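Local coordinates for protein sialyltransferase 0160 (Photobacterium damselae, PDB 4R84) that probably transfers sialic acid from CMP-sialic acid to acceptor glycans, as a GT-B-type glycosyltransferase with Rossmann-like domains, at residues A[148-152]-A[186-190]; A[194-199]-A[223-227]. All coordinates share one frame; numbering follows the deposited sequence.

Contact 1 (A[148-152]-A[186-190])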
loop_
_atom_site.group_PDB
_atom_site.type_symbol
_atom_site.label_atom_id
_atom_site.label_comp_id
_atom_site.label_asym_id
_atom_site.label_seq_id
_atom_site.Cartn_x
_atom_site.Cartn_y
_atom_site.Cartn_z
ATOM N N ASN A 148 9.450 -4.134 15.314
ATOM C CA ASN A 148 8.190 -3.390 15.210
ATOM C C ASN A 148 6.956 -4.277 15.291
ATOM O O ASN A 148 6.886 -5.309 14.625
ATOM C CB ASN A 148 8.127 -2.599 13.898
ATOM C CG ASN A 148 9.109 -1.444 13.868
ATOM O OD1 ASN A 148 9.999 -1.348 14.717
ATOM N ND2 ASN A 148 8.955 -0.566 12.901
ATOM N N GLN A 149 5.989 -3.857 16.105
ATOM C CA GLN A 149 4.677 -4.482 16.148
ATOM C C GLN A 149 3.777 -3.826 15.092
ATOM O O GLN A 149 3.911 -2.638 14.804
ATOM C CB GLN A 149 4.065 -4.332 17.540
ATOM C CG GLN A 149 2.720 -5.002 17.708
ATOM C CD GLN A 149 2.788 -6.494 17.502
ATOM O OE1 GLN A 149 3.760 -7.151 17.911
ATOM N NE2 GLN A 149 1.764 -7.045 16.844
ATOM N N ARG A 150 2.878 -4.619 14.518
ATOM C CA ARG A 150 1.976 -4.144 13.474
ATOM C C ARG A 150 0.554 -4.485 13.852
ATOM O O ARG A 150 0.272 -5.620 14.229
ATOM C CB ARG A 150 2.316 -4.773 12.117
ATOM C CG ARG A 150 3.779 -4.574 11.715
ATOM C CD ARG A 150 4.172 -5.061 10.296
ATOM N NE ARG A 150 5.503 -4.505 10.098
ATOM C CZ ARG A 150 6.637 -5.068 10.513
ATOM N NH1 ARG A 150 6.659 -6.308 10.993
ATOM N NH2 ARG A 150 7.765 -4.402 10.376
ATOM N N PHE A 151 -0.330 -3.491 13.771
ATOM C CA PHE A 151 -1.756 -3.725 13.969
ATOM C C PHE A 151 -2.407 -3.585 12.612
ATOM O O PHE A 151 -2.223 -2.557 11.976
ATOM C CB PHE A 151 -2.366 -2.721 14.937
ATOM C CG PHE A 151 -1.944 -2.906 16.377
ATOM C CD1 PHE A 151 -1.147 -3.971 16.762
ATOM C CD2 PHE A 151 -2.414 -2.041 17.348
ATOM C CE1 PHE A 151 -0.783 -4.146 18.096
ATOM C CE2 PHE A 151 -2.041 -2.209 18.705
ATOM C CZ PHE A 151 -1.239 -3.268 19.062
ATOM N N VAL A 152 -3.185 -4.581 12.191
ATOM C CA VAL A 152 -3.702 -4.602 10.815
ATOM C C VAL A 152 -5.209 -4.835 10.763
ATOM O O VAL A 152 -5.717 -5.836 11.278
ATOM C CB VAL A 152 -3.004 -5.687 9.963
ATOM C CG1 VAL A 152 -3.603 -5.704 8.538
ATOM C CG2 VAL A 152 -1.476 -5.450 9.862
ATOM N N ALA A 186 -6.784 -0.957 21.538
ATOM C CA ALA A 186 -5.545 -1.740 21.483
ATOM C C ALA A 186 -4.341 -0.809 21.327
ATOM O O ALA A 186 -3.296 -1.021 21.941
ATOM C CB ALA A 186 -5.586 -2.759 20.347
ATOM N N ILE A 187 -4.486 0.231 20.518
ATOM C CA ILE A 187 -3.393 1.202 20.348
ATOM C C ILE A 187 -3.168 1.982 21.646
ATOM O O ILE A 187 -2.034 2.209 22.071
ATOM C CB ILE A 187 -3.687 2.166 19.193
ATOM C CG1 ILE A 187 -3.732 1.376 17.882
ATOM C CG2 ILE A 187 -2.616 3.270 19.134
ATOM C CD1 ILE A 187 -4.335 2.135 16.709
ATOM N N ASP A 188 -4.260 2.380 22.287
ATOM C CA ASP A 188 -4.178 3.090 23.555
ATOM C C ASP A 188 -3.451 2.267 24.610
ATOM O O ASP A 188 -2.561 2.772 25.279
ATOM C CB ASP A 188 -5.571 3.450 24.065
ATOM C CG ASP A 188 -5.514 4.283 25.322
ATOM O OD1 ASP A 188 -5.155 5.478 25.221
ATOM O OD2 ASP A 188 -5.800 3.734 26.404
ATOM N N GLU A 189 -3.791 0.988 24.706
ATOM C CA GLU A 189 -3.143 0.093 25.660
ATOM C C GLU A 189 -1.662 -0.091 25.333
ATOM O O GLU A 189 -0.803 -0.120 26.221
ATOM C CB GLU A 189 -3.825 -1.272 25.643
ATOM C CG GLU A 189 -3.349 -2.212 26.724
ATOM C CD GLU A 189 -4.017 -3.569 26.634
ATOM O OE1 GLU A 189 -4.237 -4.032 25.494
ATOM O OE2 GLU A 189 -4.368 -4.141 27.692
ATOM N N TYR A 190 -1.368 -0.222 24.043
ATOM C CA TYR A 190 0.005 -0.421 23.607
ATOM C C TYR A 190 0.835 0.795 23.971
ATOM O O TYR A 190 1.939 0.651 24.488
ATOM C CB TYR A 190 0.076 -0.695 22.098
ATOM C CG TYR A 190 1.426 -1.223 21.652
ATOM C CD1 TYR A 190 1.714 -2.583 21.733
ATOM C CD2 TYR A 190 2.408 -0.364 21.139
ATOM C CE1 TYR A 190 2.945 -3.089 21.344
ATOM C CE2 TYR A 190 3.650 -0.859 20.738
ATOM C CZ TYR A 190 3.906 -2.221 20.844
ATOM O OH TYR A 190 5.114 -2.722 20.455
HETATM O O HOH W 1 6.688 -1.914 18.530
#
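Phe151 reaches from strand 149-152 to helix 186-190 and meets three of its residues with the CD2-CE2-CZ side of its ring. At the ring edge, CD2 lies 3.7 Å from Ile187 CG1. The carbonyl oxygen of Ala186, which already accepts the helical bond from Tyr190 N, also sits at that edge, and CE2 makes an apolar contact with Ala186 CB at 3.9 Å. At the tip, CZ approaches Tyr190 CD1 at 4.0 Å. The edge of Phe151 is thus turned toward the face of Tyr190 in an offset edge-to-face pair, with centroids 5.7 Å apart and planes at 76°. Tyr172, from the neighbouring strand 169-175, adds a second edge-to-face partner, so Phe151 is enclosed on the strand side as well; it and Ile187 are buried.

Toward Gln149, which is partly exposed, the contact is smaller and a water takes part. Tyr190 OH stands 3.5 Å from Gln149 CB, and no direct hydrogen bond spans the segments; instead a water lies 2.6 Å from Tyr190 OH and accepts from Gln149 N. The bend at chi2 of Gln149, after a chi1 of -178° that puts CG opposite the backbone N, swings the amide away from the helix and alongside its own strand, to a weak bond from NE2 to Arg150 O. A helix running nearly antiparallel to the strand it covers, at 164°, is characteristic of the alpha/beta layering of a Rossmann-like domain.

Contact 2 (A[194-199]-A[223-227])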
loop_
_atom_site.group_PDB
_atom_site.type_symbol
_atom_site.label_atom_id
_atom_site.label_comp_id
_atom_site.label_asym_id
_atom_site.label_seq_id
_atom_site.Cartn_x
_atom_site.Cartn_y
_atom_site.Cartn_z
ATOM N N LYS A 194 4.326 1.558 26.956
ATOM C CA LYS A 194 5.668 1.963 26.520
ATOM C C LYS A 194 6.115 3.280 27.144
ATOM O O LYS A 194 5.304 4.153 27.438
ATOM C CB LYS A 194 5.725 2.101 24.983
ATOM C CG LYS A 194 5.288 0.872 24.207
ATOM C CD LYS A 194 6.189 -0.329 24.493
ATOM C CE LYS A 194 5.856 -1.488 23.564
ATOM N NZ LYS A 194 6.594 -2.737 23.923
ATOM N N ASN A 195 7.419 3.430 27.330
ATOM C CA ASN A 195 7.974 4.682 27.824
ATOM C C ASN A 195 7.798 5.816 26.815
ATOM O O ASN A 195 7.475 6.957 27.180
ATOM C CB ASN A 195 9.455 4.481 28.167
ATOM C CG ASN A 195 10.166 5.772 28.470
ATOM O OD1 ASN A 195 9.897 6.422 29.487
ATOM N ND2 ASN A 195 11.131 6.124 27.626
ATOM N N ARG A 196 8.029 5.486 25.550
ATOM C CA ARG A 196 7.815 6.396 24.419
ATOM C C ARG A 196 7.285 5.579 23.252
ATOM O O ARG A 196 7.528 4.381 23.200
ATOM C CB ARG A 196 9.121 7.102 24.011
ATOM C CG ARG A 196 9.655 8.132 24.972
ATOM C CD ARG A 196 10.828 8.874 24.346
ATOM N NE ARG A 196 12.002 8.025 24.129
ATOM C CZ ARG A 196 12.779 8.078 23.043
ATOM N NH1 ARG A 196 12.473 8.900 22.046
ATOM N NH2 ARG A 196 13.837 7.275 22.930
ATOM N N LEU A 197 6.578 6.204 22.315
ATOM C CA LEU A 197 6.086 5.460 21.161
ATOM C C LEU A 197 6.002 6.323 19.904
ATOM O O LEU A 197 5.498 7.440 19.957
ATOM C CB LEU A 197 4.702 4.859 21.469
ATOM C CG LEU A 197 4.083 4.048 20.318
ATOM C CD1 LEU A 197 4.906 2.771 20.094
ATOM C CD2 LEU A 197 2.615 3.736 20.622
ATOM N N ASN A 198 6.517 5.795 18.791
ATOM C CA ASN A 198 6.248 6.342 17.467
ATOM C C ASN A 198 5.173 5.509 16.789
ATOM O O ASN A 198 5.231 4.278 16.792
ATOM C CB ASN A 198 7.503 6.346 16.597
ATOM C CG ASN A 198 8.516 7.375 17.042
ATOM O OD1 ASN A 198 8.159 8.478 17.459
ATOM N ND2 ASN A 198 9.785 7.013 16.977
ATOM N N ILE A 199 4.200 6.181 16.190
ATOM C CA ILE A 199 3.184 5.474 15.427
ATOM C C ILE A 199 3.292 5.857 13.964
ATOM O O ILE A 199 3.379 7.039 13.636
ATOM C CB ILE A 199 1.759 5.781 15.941
ATOM C CG1 ILE A 199 1.591 5.317 17.391
ATOM C CG2 ILE A 199 0.705 5.150 15.019
ATOM C CD1 ILE A 199 0.283 5.757 18.025
ATOM N N GLU A 223 2.369 13.442 25.330
ATOM C CA GLU A 223 3.639 13.901 24.786
ATOM C C GLU A 223 4.656 12.782 24.515
ATOM O O GLU A 223 5.646 13.002 23.819
ATOM C CB GLU A 223 4.246 14.948 25.724
ATOM C CG GLU A 223 3.237 16.004 26.163
ATOM C CD GLU A 223 3.794 16.969 27.189
ATOM O OE1 GLU A 223 4.635 17.813 26.816
ATOM O OE2 GLU A 223 3.390 16.882 28.370
ATOM N N LYS A 224 4.417 11.585 25.040
ATOM C CA LYS A 224 5.365 10.496 24.815
ATOM C C LYS A 224 5.041 9.747 23.516
ATOM O O LYS A 224 5.820 8.893 23.090
ATOM C CB LYS A 224 5.365 9.513 25.979
ATOM C CG LYS A 224 4.215 8.527 25.948
ATOM C CD LYS A 224 4.230 7.586 27.139
ATOM C CE LYS A 224 3.028 6.649 27.108
ATOM N NZ LYS A 224 3.086 5.641 28.201
ATOM N N VAL A 225 3.899 10.071 22.905
ATOM C CA VAL A 225 3.444 9.410 21.665
ATOM C C VAL A 225 3.563 10.371 20.492
ATOM O O VAL A 225 3.033 11.481 20.537
ATOM C CB VAL A 225 1.981 8.933 21.781
ATOM C CG1 VAL A 225 1.523 8.275 20.476
ATOM C CG2 VAL A 225 1.830 7.972 22.942
ATOM N N LYS A 226 4.260 9.949 19.447
ATOM C CA LYS A 226 4.422 10.785 18.265
ATOM C C LYS A 226 3.908 10.049 17.044
ATOM O O LYS A 226 4.237 8.882 16.840
ATOM C CB LYS A 226 5.889 11.165 18.058
ATOM C CG LYS A 226 6.133 12.098 16.870
ATOM C CD LYS A 226 7.539 12.680 16.884
ATOM C CE LYS A 226 7.931 13.257 15.523
ATOM N NZ LYS A 226 8.231 12.167 14.545
ATOM N N ILE A 227 3.117 10.741 16.234
ATOM C CA ILE A 227 2.745 10.223 14.922
ATOM C C ILE A 227 3.919 10.545 14.008
ATOM O O ILE A 227 4.124 11.703 13.617
ATOM C CB ILE A 227 1.454 10.838 14.386
ATOM C CG1 ILE A 227 0.338 10.807 15.441
ATOM C CG2 ILE A 227 1.021 10.134 13.100
ATOM C CD1 ILE A 227 0.057 9.417 16.047
HETATM O O HOH W 2 8.228 9.319 20.754
#
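Lys224 and the loop 194-196 meet just ahead of the point where two parallel strands come into register. The Lys224 side chain runs alongside the loop: CB lies 3.5 Å from Asn195 O, CG passes the same oxygen, and CD reaches it at 3.3 Å. CE then moves on to Lys194 O, and NZ ends there with a hydrogen bond of 2.8 Å, approaching almost in line with the carbonyl. Chi1 of 80° sets CG between the backbone N and the carbonyl carbon, and the extended chain beyond it carries the ammonium across to the loop. A weak second bond goes from NZ to Ala191 O near the end of helix 181-192, so the lysine ties the loop to the helix before it.

From here the backbones zip together. Lys224 O accepts from Leu197 N, Leu197 O accepts from Lys226 N at 2.8 Å, and Lys226 O accepts from Ile199 N, the N-H...O angles all being 163° to 166°. The CA-H of Val225 and of Asn198 lean on the same carbonyl oxygens of Leu197 and Lys226.

The two sheet faces differ in chemistry. On one, Ile199 CD1 packs on Val225 CG1 at 3.7 Å, and Ile227 CD1 rests 4.0 Å from Ile199 CB. Leu219 covers Ile199 and Val225, and Ile187 covers Ile199, while Ile227 meets Tyr288. On the other, Asn198 and Lys226 lie side by side, OD1 being 3.6 Å from Lys226 CB. Arg196 turns away, to salt bridges with Glu42 and Asp91. Neighbouring parallel strands joined through intervening helices, with apolar residues facing those helices, are the hallmark of the Rossmann-like beta-alpha-beta sheet.

Overall arrangement
Contact 1 sets helix 181-192 against one strand of the sheet, while contact 2 joins two other strands, 197-204 and 225-233, of that same sheet. The helix and strand 197-204 follow one another in the chain, and the two contacts meet: Tyr190 CE2 lies 3.9 Å from Leu197 CD1, and Ile187 CG2 packs on Ile199 CD1. The centres of contacts 1 and 2 are about 12 Å apart. Contact 1 is the more enclosed and depends on rings and aliphatic groups, with one water bridging Tyr190 OH and Gln149 N. Contact 2 lies at the surface and is held chiefly by backbone hydrogen bonds and a lysine, its apolar face merging with the helix layer of contact 1.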